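Local coordinates for macrophomate synthase intermolecular Diels-Alderase (Macrophoma commelinae, PDB 1IZC), which is a TIM-barrel enzyme of the HpcH/HpaI aldolase/citrate lyase family that holds a magnesium ion and pyruvic acid in its pocket, at residues P39-I50 with Y268-V277; K63-H73 with R95-P103. The protein carries 1 engineered substitution. All coordinates share one frame; numbering follows the deposited sequence.

Contact 1: P39-I50 with Y268-V277; sequences PSKTLMGVAHGI and YRAIAVQFDV
The carboxylate of Asp276 takes three N-H groups from the end of strand 43-48 and the loop after it. His48 ND1 gives a nearly straight bond to Asp276 OD2 at 2.8 Å, with the oxygen in the imidazole plane but the ring turned 73° from the carboxylate. Ile50 N reaches the same OD2 at 3.1 Å from the opposite face of the carboxylate, while Gly49 N bonds to Asp276 OD1 at 2.8 Å. All three arrive on the syn side. With CG set between its own backbone N and carbonyl carbon (chi1 63°), Asp276 turns its carboxylate to this loop. Beside it, Ile50 CG1 presses tightly on Val277 CG2 at 3.5 Å.

Behind this cluster the two strands pair in parallel. Leu43, Gly45 and Ala47 donate to the carbonyls of Arg269, Ile271 and Gln274, and accept from Ile271, Val273 and Asp276; this closes the TIM barrel by joining its first and last strands. Ala47 CB touches Phe275 CD2 at 3.6 Å on one face of the sheet, and on the other Met44 SD lies 4.2 Å from Val273 CG1. At the far end the Pro39 ring covers one face of the Arg269 guanidinium, whose NH1 bonds to the carbonyls of Tyr268 and Ile264.

Further out, Thr56 of helix 53-61 bonds to His48 NE2, and Trp152 of the third subunit packs on Asp276. Gripped by three donors at the start of helix 276-295, the Asp276 carboxylate is probably stabilised as the anion and ties that helix to the loop after strand 43-48.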
loop_
_atom_site.group_PDB
_atom_site.type_symbol
_atom_site.label_atom_id
_atom_site.label_comp_id
_atom_site.label_asym_id
_atom_site.label_seq_id
_atom_site.Cartn_x
_atom_site.Cartn_y
_atom_site.Cartn_z
ATOM N N PRO A 39 30.498 7.126 -29.736
ATOM C CA PRO A 39 29.133 6.618 -29.920
ATOM C C PRO A 39 28.908 5.130 -29.684
ATOM O O PRO A 39 27.758 4.697 -29.612
ATOM C CB PRO A 39 28.789 7.051 -31.343
ATOM C CG PRO A 39 29.599 8.326 -31.494
ATOM C CD PRO A 39 30.920 7.915 -30.906
ATOM N N SER A 40 29.980 4.346 -29.577
ATOM C CA SER A 40 29.802 2.923 -29.297
ATOM C C SER A 40 29.348 2.831 -27.841
ATOM O O SER A 40 28.884 1.777 -27.387
ATOM C CB SER A 40 31.109 2.139 -29.496
ATOM O OG SER A 40 32.053 2.393 -28.468
ATOM N N LYS A 41 29.475 3.941 -27.112
ATOM C CA LYS A 41 29.066 3.982 -25.710
ATOM C C LYS A 41 27.662 4.578 -25.527
ATOM O O LYS A 41 27.260 4.911 -24.409
ATOM C CB LYS A 41 30.074 4.771 -24.877
ATOM C CG LYS A 41 31.421 4.089 -24.725
ATOM C CD LYS A 41 32.362 4.978 -23.922
ATOM C CE LYS A 41 33.668 4.270 -23.612
ATOM N NZ LYS A 41 34.552 5.155 -22.794
ATOM N N THR A 42 26.935 4.724 -26.628
ATOM C CA THR A 42 25.566 5.226 -26.592
ATOM C C THR A 42 24.842 4.444 -25.493
ATOM O O THR A 42 24.945 3.222 -25.438
ATOM C CB THR A 42 24.872 4.987 -27.952
ATOM O OG1 THR A 42 25.385 5.923 -28.913
ATOM C CG2 THR A 42 23.356 5.145 -27.840
ATOM N N LEU A 43 24.134 5.154 -24.617
ATOM C CA LEU A 43 23.424 4.508 -23.511
ATOM C C LEU A 43 22.215 3.719 -23.975
ATOM O O LEU A 43 21.332 4.256 -24.644
ATOM C CB LEU A 43 22.972 5.550 -22.487
ATOM C CG LEU A 43 24.074 6.209 -21.659
ATOM C CD1 LEU A 43 24.987 7.000 -22.568
ATOM C CD2 LEU A 43 23.452 7.131 -20.609
ATOM N N MET A 44 22.182 2.440 -23.617
ATOM C CA MET A 44 21.057 1.587 -23.986
ATOM C C MET A 44 20.265 1.331 -22.699
ATOM O O MET A 44 20.800 0.771 -21.737
ATOM C CB MET A 44 21.571 0.273 -24.577
ATOM C CG MET A 44 22.552 0.462 -25.737
ATOM S SD MET A 44 21.846 1.420 -27.082
ATOM C CE MET A 44 23.292 1.464 -28.217
ATOM N N GLY A 45 19.005 1.767 -22.685
ATOM C CA GLY A 45 18.197 1.602 -21.491
ATOM C C GLY A 45 16.824 1.004 -21.724
ATOM O O GLY A 45 16.513 0.509 -22.809
ATOM N N VAL A 46 15.992 1.079 -20.691
ATOM C CA VAL A 46 14.653 0.514 -20.736
ATOM C C VAL A 46 13.646 1.509 -20.177
ATOM O O VAL A 46 13.924 2.205 -19.185
ATOM C CB VAL A 46 14.617 -0.832 -19.933
ATOM C CG1 VAL A 46 14.973 -0.595 -18.464
ATOM C CG2 VAL A 46 13.248 -1.497 -20.060
ATOM N N ALA A 47 12.490 1.596 -20.836
ATOM C CA ALA A 47 11.420 2.504 -20.414
ATOM C C ALA A 47 10.580 1.730 -19.404
ATOM O O ALA A 47 10.255 0.568 -19.624
ATOM C CB ALA A 47 10.585 2.924 -21.614
ATOM N N HIS A 48 10.237 2.396 -18.307
ATOM C CA HIS A 48 9.525 1.781 -17.180
ATOM C C HIS A 48 8.237 2.550 -16.853
ATOM O O HIS A 48 8.265 3.669 -16.313
ATOM C CB HIS A 48 10.546 1.749 -16.020
ATOM C CG HIS A 48 10.046 1.202 -14.716
ATOM N ND1 HIS A 48 9.119 0.182 -14.624
ATOM C CD2 HIS A 48 10.466 1.440 -13.450
ATOM C CE1 HIS A 48 8.996 -0.186 -13.360
ATOM N NE2 HIS A 48 9.803 0.561 -12.625
ATOM N N GLY A 49 7.103 1.939 -17.211
ATOM C CA GLY A 49 5.799 2.542 -16.987
ATOM C C GLY A 49 4.908 1.726 -16.057
ATOM O O GLY A 49 3.821 2.169 -15.701
ATOM N N ILE A 50 5.356 0.533 -15.677
ATOM C CA ILE A 50 4.583 -0.313 -14.757
ATOM C C ILE A 50 4.911 0.172 -13.349
ATOM O O ILE A 50 6.066 0.095 -12.920
ATOM C CB ILE A 50 4.989 -1.795 -14.880
ATOM C CG1 ILE A 50 4.636 -2.314 -16.280
ATOM C CG2 ILE A 50 4.267 -2.620 -13.817
ATOM C CD1 ILE A 50 5.215 -3.698 -16.595
ATOM N N TYR A 268 21.438 10.035 -31.875
ATOM C CA TYR A 268 20.892 9.563 -30.598
ATOM C C TYR A 268 22.026 9.002 -29.747
ATOM O O TYR A 268 22.831 8.216 -30.238
ATOM C CB TYR A 268 19.853 8.449 -30.806
ATOM C CG TYR A 268 18.550 8.890 -31.450
ATOM C CD1 TYR A 268 18.549 9.525 -32.688
ATOM C CD2 TYR A 268 17.319 8.624 -30.846
ATOM C CE1 TYR A 268 17.370 9.881 -33.317
ATOM C CE2 TYR A 268 16.119 8.979 -31.473
ATOM C CZ TYR A 268 16.160 9.607 -32.709
ATOM O OH TYR A 268 14.996 9.960 -33.360
ATOM N N ARG A 269 22.084 9.389 -28.478
ATOM C CA ARG A 269 23.123 8.880 -27.586
ATOM C C ARG A 269 22.533 8.243 -26.329
ATOM O O ARG A 269 23.264 7.805 -25.446
ATOM C CB ARG A 269 24.114 9.991 -27.224
ATOM C CG ARG A 269 24.844 10.563 -28.444
ATOM C CD ARG A 269 25.846 9.574 -29.042
ATOM N NE ARG A 269 26.505 10.149 -30.220
ATOM C CZ ARG A 269 26.071 10.004 -31.469
ATOM N NH1 ARG A 269 24.982 9.292 -31.719
ATOM N NH2 ARG A 269 26.720 10.587 -32.478
ATOM N N ALA A 270 21.208 8.200 -26.254
ATOM C CA ALA A 270 20.517 7.552 -25.126
ATOM C C ALA A 270 19.285 6.970 -25.781
ATOM O O ALA A 270 18.406 7.713 -26.224
ATOM C CB ALA A 270 20.128 8.559 -24.060
ATOM N N ILE A 271 19.227 5.641 -25.853
ATOM C CA ILE A 271 18.117 4.976 -26.521
ATOM C C ILE A 271 17.426 3.946 -25.634
ATOM O O ILE A 271 18.084 3.074 -25.077
ATOM C CB ILE A 271 18.612 4.230 -27.779
ATOM C CG1 ILE A 271 19.432 5.180 -28.664
ATOM C CG2 ILE A 271 17.420 3.655 -28.546
ATOM C CD1 ILE A 271 20.095 4.477 -29.848
ATOM N N ALA A 272 16.107 4.057 -25.506
ATOM C CA ALA A 272 15.348 3.078 -24.728
ATOM C C ALA A 272 15.091 1.968 -25.747
ATOM O O ALA A 272 14.382 2.187 -26.731
ATOM C CB ALA A 272 14.041 3.682 -24.259
ATOM N N VAL A 273 15.675 0.794 -25.518
ATOM C CA VAL A 273 15.538 -0.309 -26.460
ATOM C C VAL A 273 14.442 -1.315 -26.147
ATOM O O VAL A 273 14.248 -2.275 -26.890
ATOM C CB VAL A 273 16.885 -1.057 -26.633
ATOM C CG1 VAL A 273 17.950 -0.085 -27.181
ATOM C CG2 VAL A 273 17.328 -1.659 -25.318
ATOM N N GLN A 274 13.731 -1.097 -25.050
ATOM C CA GLN A 274 12.632 -1.978 -24.663
ATOM C C GLN A 274 11.735 -1.140 -23.748
ATOM O O GLN A 274 12.195 -0.177 -23.130
ATOM C CB GLN A 274 13.205 -3.207 -23.947
ATOM C CG GLN A 274 12.437 -4.518 -24.097
ATOM C CD GLN A 274 11.681 -4.660 -25.406
ATOM O OE1 GLN A 274 10.542 -4.201 -25.525
ATOM N NE2 GLN A 274 12.303 -5.295 -26.390
ATOM N N PHE A 275 10.454 -1.487 -23.688
ATOM C CA PHE A 275 9.478 -0.760 -22.881
ATOM C C PHE A 275 8.781 -1.848 -22.081
ATOM O O PHE A 275 8.310 -2.839 -22.658
ATOM C CB PHE A 275 8.539 -0.023 -23.836
ATOM C CG PHE A 275 9.276 0.602 -24.998
ATOM C CD1 PHE A 275 9.706 -0.188 -26.070
ATOM C CD2 PHE A 275 9.662 1.937 -24.957
ATOM C CE1 PHE A 275 10.520 0.341 -27.078
ATOM C CE2 PHE A 275 10.476 2.482 -25.958
ATOM C CZ PHE A 275 10.909 1.680 -27.020
ATOM N N ASP A 276 8.729 -1.699 -20.761
ATOM C CA ASP A 276 8.150 -2.771 -19.980
ATOM C C ASP A 276 6.712 -3.135 -20.301
ATOM O O ASP A 276 6.419 -4.319 -20.495
ATOM C CB ASP A 276 8.383 -2.558 -18.463
ATOM C CG ASP A 276 7.719 -1.313 -17.895
ATOM O OD1 ASP A 276 7.130 -0.500 -18.636
ATOM O OD2 ASP A 276 7.796 -1.170 -16.660
ATOM N N VAL A 277 5.818 -2.158 -20.427
ATOM C CA VAL A 277 4.422 -2.497 -20.703
ATOM C C VAL A 277 4.204 -3.143 -22.073
ATOM O O VAL A 277 3.647 -4.248 -22.180
ATOM C CB VAL A 277 3.511 -1.254 -20.589
ATOM C CG1 VAL A 277 2.078 -1.618 -20.950
ATOM C CG2 VAL A 277 3.563 -0.716 -19.167
#

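Contact 2: K63-H73 with R95-P103; sequences KPDFVWIDVEH and RSLVIVRVP. With PYR (pyruvic acid), chain C.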
loop_
_atom_site.group_PDB
_atom_site.type_symbol
_atom_site.label_atom_id
_atom_site.label_comp_id
_atom_site.label_asym_id
_atom_site.label_seq_id
_atom_site.Cartn_x
_atom_site.Cartn_y
_atom_site.Cartn_z
ATOM N N LYS A 63 20.831 -4.975 -15.808
ATOM C CA LYS A 63 21.897 -3.991 -15.959
ATOM C C LYS A 63 21.842 -3.046 -17.158
ATOM O O LYS A 63 22.805 -2.922 -17.915
ATOM C CB LYS A 63 23.254 -4.716 -15.903
ATOM C CG LYS A 63 23.507 -5.348 -14.521
ATOM C CD LYS A 63 24.865 -6.038 -14.383
ATOM C CE LYS A 63 24.819 -7.491 -14.826
ATOM N NZ LYS A 63 24.582 -7.641 -16.294
ATOM N N PRO A 64 20.710 -2.342 -17.339
ATOM C CA PRO A 64 20.599 -1.404 -18.457
ATOM C C PRO A 64 21.456 -0.184 -18.111
ATOM O O PRO A 64 21.776 0.037 -16.938
ATOM C CB PRO A 64 19.115 -1.056 -18.461
ATOM C CG PRO A 64 18.810 -1.024 -16.994
ATOM C CD PRO A 64 19.489 -2.318 -16.513
ATOM N N ASP A 65 21.837 0.596 -19.119
ATOM C CA ASP A 65 22.632 1.790 -18.860
ATOM C C ASP A 65 21.769 2.825 -18.139
ATOM O O ASP A 65 22.283 3.722 -17.484
ATOM C CB ASP A 65 23.181 2.369 -20.170
ATOM C CG ASP A 65 24.181 1.440 -20.844
ATOM O OD1 ASP A 65 24.871 0.688 -20.116
ATOM O OD2 ASP A 65 24.287 1.476 -22.092
ATOM N N PHE A 66 20.451 2.708 -18.287
ATOM C CA PHE A 66 19.530 3.591 -17.585
ATOM C C PHE A 66 18.132 2.999 -17.534
ATOM O O PHE A 66 17.782 2.147 -18.347
ATOM C CB PHE A 66 19.453 4.990 -18.244
ATOM C CG PHE A 66 18.819 5.006 -19.624
ATOM C CD1 PHE A 66 17.433 5.026 -19.782
ATOM C CD2 PHE A 66 19.619 5.025 -20.764
ATOM C CE1 PHE A 66 16.852 5.071 -21.055
ATOM C CE2 PHE A 66 19.054 5.070 -22.048
ATOM C CZ PHE A 66 17.671 5.096 -22.196
ATOM N N VAL A 67 17.350 3.445 -16.555
ATOM C CA VAL A 67 15.949 3.049 -16.444
ATOM C C VAL A 67 15.257 4.398 -16.588
ATOM O O VAL A 67 15.569 5.340 -15.859
ATOM C CB VAL A 67 15.602 2.446 -15.062
ATOM C CG1 VAL A 67 14.088 2.173 -14.990
ATOM C CG2 VAL A 67 16.375 1.138 -14.857
ATOM N N TRP A 68 14.357 4.491 -17.559
ATOM C CA TRP A 68 13.619 5.709 -17.863
ATOM C C TRP A 68 12.234 5.543 -17.243
ATOM O O TRP A 68 11.412 4.785 -17.749
ATOM C CB TRP A 68 13.527 5.825 -19.387
ATOM C CG TRP A 68 13.048 7.108 -19.945
ATOM C CD1 TRP A 68 13.812 8.189 -20.293
ATOM C CD2 TRP A 68 11.705 7.426 -20.319
ATOM N NE1 TRP A 68 13.021 9.159 -20.868
ATOM C CE2 TRP A 68 11.723 8.716 -20.892
ATOM C CE3 TRP A 68 10.487 6.742 -20.231
ATOM C CZ2 TRP A 68 10.563 9.341 -21.374
ATOM C CZ3 TRP A 68 9.329 7.365 -20.713
ATOM C CH2 TRP A 68 9.380 8.649 -21.274
ATOM N N ILE A 69 11.979 6.254 -16.148
ATOM C CA ILE A 69 10.695 6.140 -15.461
ATOM C C ILE A 69 9.758 7.253 -15.904
ATOM O O ILE A 69 10.103 8.429 -15.826
ATOM C CB ILE A 69 10.893 6.196 -13.936
ATOM C CG1 ILE A 69 11.893 5.113 -13.515
ATOM C CG2 ILE A 69 9.547 6.029 -13.216
ATOM C CD1 ILE A 69 12.222 5.112 -12.023
ATOM N N ASP A 70 8.568 6.878 -16.366
ATOM C CA ASP A 70 7.601 7.858 -16.837
ATOM C C ASP A 70 6.579 8.212 -15.765
ATOM O O ASP A 70 5.691 7.417 -15.444
ATOM C CB ASP A 70 6.894 7.326 -18.088
ATOM C CG ASP A 70 5.915 8.323 -18.673
ATOM O OD1 ASP A 70 5.948 9.502 -18.274
ATOM O OD2 ASP A 70 5.125 7.924 -19.551
ATOM N N VAL A 71 6.706 9.410 -15.208
ATOM C CA VAL A 71 5.782 9.856 -14.190
ATOM C C VAL A 71 4.710 10.723 -14.833
ATOM O O VAL A 71 3.684 10.993 -14.218
ATOM C CB VAL A 71 6.518 10.638 -13.070
ATOM C CG1 VAL A 71 5.547 11.074 -12.003
ATOM C CG2 VAL A 71 7.577 9.759 -12.459
ATOM N N GLU A 72 4.928 11.170 -16.069
ATOM C CA GLU A 72 3.879 11.971 -16.691
ATOM C C GLU A 72 2.659 11.085 -16.889
ATOM O O GLU A 72 1.533 11.495 -16.596
ATOM C CB GLU A 72 4.284 12.546 -18.052
ATOM C CG GLU A 72 3.112 13.335 -18.682
ATOM C CD GLU A 72 3.380 13.850 -20.095
ATOM O OE1 GLU A 72 4.207 13.252 -20.821
ATOM O OE2 GLU A 72 2.732 14.846 -20.479
ATOM N N HIS A 73 2.896 9.866 -17.368
ATOM C CA HIS A 73 1.799 8.937 -17.630
ATOM C C HIS A 73 1.845 7.623 -16.859
ATOM O O HIS A 73 0.913 6.818 -16.963
ATOM C CB HIS A 73 1.721 8.654 -19.127
ATOM C CG HIS A 73 1.293 9.840 -19.935
ATOM N ND1 HIS A 73 0.042 10.403 -19.815
ATOM C CD2 HIS A 73 1.943 10.560 -20.877
ATOM C CE1 HIS A 73 -0.060 11.421 -20.654
ATOM N NE2 HIS A 73 1.079 11.537 -21.310
ATOM N N ARG A 95 25.047 0.709 -11.782
ATOM C CA ARG A 95 25.248 0.674 -13.227
ATOM C C ARG A 95 24.124 1.340 -14.018
ATOM O O ARG A 95 24.360 1.871 -15.114
ATOM C CB ARG A 95 25.433 -0.770 -13.698
ATOM C CG ARG A 95 25.593 -0.899 -15.207
ATOM C CD ARG A 95 26.170 -2.255 -15.556
ATOM N NE ARG A 95 25.995 -2.599 -16.965
ATOM C CZ ARG A 95 26.389 -3.756 -17.484
ATOM N NH1 ARG A 95 26.979 -4.660 -16.705
ATOM N NH2 ARG A 95 26.179 -4.018 -18.765
ATOM N N SER A 96 22.908 1.330 -13.470
ATOM C CA SER A 96 21.760 1.921 -14.153
ATOM C C SER A 96 21.403 3.313 -13.668
ATOM O O SER A 96 20.881 3.482 -12.569
ATOM C CB SER A 96 20.527 1.028 -13.991
ATOM O OG SER A 96 20.826 -0.305 -14.379
ATOM N N LEU A 97 21.668 4.314 -14.496
ATOM C CA LEU A 97 21.314 5.679 -14.127
ATOM C C LEU A 97 19.797 5.811 -14.263
ATOM O O LEU A 97 19.170 5.045 -14.996
ATOM C CB LEU A 97 22.015 6.660 -15.059
ATOM C CG LEU A 97 23.534 6.515 -14.976
ATOM C CD1 LEU A 97 24.180 7.474 -15.954
ATOM C CD2 LEU A 97 23.999 6.784 -13.539
ATOM N N VAL A 98 19.203 6.777 -13.569
ATOM C CA VAL A 98 17.761 6.938 -13.650
ATOM C C VAL A 98 17.360 8.256 -14.280
ATOM O O VAL A 98 17.840 9.319 -13.880
ATOM C CB VAL A 98 17.097 6.851 -12.248
ATOM C CG1 VAL A 98 15.596 7.088 -12.372
ATOM C CG2 VAL A 98 17.378 5.503 -11.620
ATOM N N ILE A 99 16.497 8.171 -15.287
ATOM C CA ILE A 99 15.975 9.350 -15.980
ATOM C C ILE A 99 14.478 9.323 -15.719
ATOM O O ILE A 99 13.839 8.258 -15.812
ATOM C CB ILE A 99 16.242 9.270 -17.494
ATOM C CG1 ILE A 99 17.755 9.283 -17.737
ATOM C CG2 ILE A 99 15.567 10.444 -18.215
ATOM C CD1 ILE A 99 18.156 8.831 -19.147
ATOM N N VAL A 100 13.910 10.477 -15.389
ATOM C CA VAL A 100 12.496 10.521 -15.090
ATOM C C VAL A 100 11.800 11.561 -15.931
ATOM O O VAL A 100 12.253 12.704 -16.003
ATOM C CB VAL A 100 12.238 10.878 -13.595
ATOM C CG1 VAL A 100 10.728 10.949 -13.333
ATOM C CG2 VAL A 100 12.874 9.839 -12.693
ATOM N N ARG A 101 10.737 11.153 -16.615
ATOM C CA ARG A 101 9.959 12.135 -17.358
ATOM C C ARG A 101 8.858 12.532 -16.392
ATOM O O ARG A 101 8.049 11.703 -15.966
ATOM C CB ARG A 101 9.315 11.590 -18.625
ATOM C CG ARG A 101 8.294 12.618 -19.093
ATOM C CD ARG A 101 7.784 12.381 -20.436
ATOM N NE ARG A 101 6.902 11.225 -20.519
ATOM C CZ ARG A 101 6.412 10.814 -21.676
ATOM N NH1 ARG A 101 6.739 11.475 -22.779
ATOM N NH2 ARG A 101 5.624 9.748 -21.741
ATOM N N VAL A 102 8.826 13.809 -16.050
ATOM C CA VAL A 102 7.876 14.312 -15.088
ATOM C C VAL A 102 6.702 15.035 -15.712
ATOM O O VAL A 102 6.743 15.399 -16.877
ATOM C CB VAL A 102 8.569 15.313 -14.131
ATOM C CG1 VAL A 102 9.715 14.628 -13.396
ATOM C CG2 VAL A 102 9.105 16.510 -14.931
ATOM N N PRO A 103 5.617 15.205 -14.942
ATOM C CA PRO A 103 4.452 15.925 -15.469
ATOM C C PRO A 103 4.996 17.351 -15.649
ATOM O O PRO A 103 5.765 17.819 -14.815
ATOM C CB PRO A 103 3.444 15.852 -14.322
ATOM C CG PRO A 103 3.849 14.614 -13.562
ATOM C CD PRO A 103 5.353 14.650 -13.603
HETATM C C PYR C . 5.141 11.100 -27.455
HETATM O O PYR C . 4.194 11.896 -27.301
HETATM O OXT PYR C . 5.361 10.449 -28.505
HETATM C CA PYR C . 6.018 10.992 -26.232
HETATM O O3 PYR C . 5.821 11.619 -25.178
HETATM C CB PYR C . 7.158 10.072 -26.386
HETATM O O HOH W 1 25.434 -6.484 -18.686
#
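Arg101 and Asp70 both send CG anti to the backbone N (chi1 167° and -177°), which lays their side chains alongside each other on one face of the sheet; a bend at chi3 of Arg101 (71°) then turns the guanidinium to grip the acid side-on. Arg101 NE bonds to Asp70 OD1 at 3.0 Å and NH2 to OD2 at 2.9 Å. Both oxygens lie near the guanidinium plane, yet the nitrogens come from above the carboxylate plane. His73 N meets OD1 from the carboxylate's opposite face in an Asx motif, and Trp152 of the third subunit bonds to OD2.

The two faces of the guanidinium are covered as well. Trp68 CH2 sits over the centre of one, 3.7 Å from Arg101 NE; over the other, Glu72 OE1 stands 3.4 Å from NE in a purely electrostatic pairing, while its OE2 bonds to His125. Held this way, Arg101 extends NH1 to pyruvic acid O3 at 2.6 Å and to Gln183.

The backbone is the parallel pair of a beta-alpha-beta unit, strand 66-70, helix 78-91 and strand 97-101, in the TIM barrel. Along the face that carries Arg101, Ile99 puts CG2 against Trp68 CD1 at 3.5 Å and CD1 over the Phe66 ring in a CH-pi contact. The other face packs on helix 78-91, with Val71 CG2 tight against Val100 CG1 at 3.5 Å. At the N-terminal end Ser96 OG donates to Pro64 O, and one water, 2.8 Å from Lys63 NZ, accepts from that lysine and weakly from Arg95 NH2.

Contacts 1 and 2 share one barrel sheet, in the strand order 271-275, 43-48, 66-70, 97-101, and their centres lie about 9 Å apart. The seam between them runs along strands 43-48 and 66-70: His48 N meets Trp68 O at 2.7 Å, a probable hydrogen bond, and Met44 N meets Asp65 OD2 at 2.8 Å, likewise probable. Contact 2 enters the pocket directly, with the Arg101 side chain about 4 Å from magnesium, whose protein ligands are Glu185 and Asp211. Contact 1 stays further back: the Phe275 side chain is about 8 Å from pyruvic acid. Trp152 of the third subunit touches both, packing on Asp276 and bonding to Asp70.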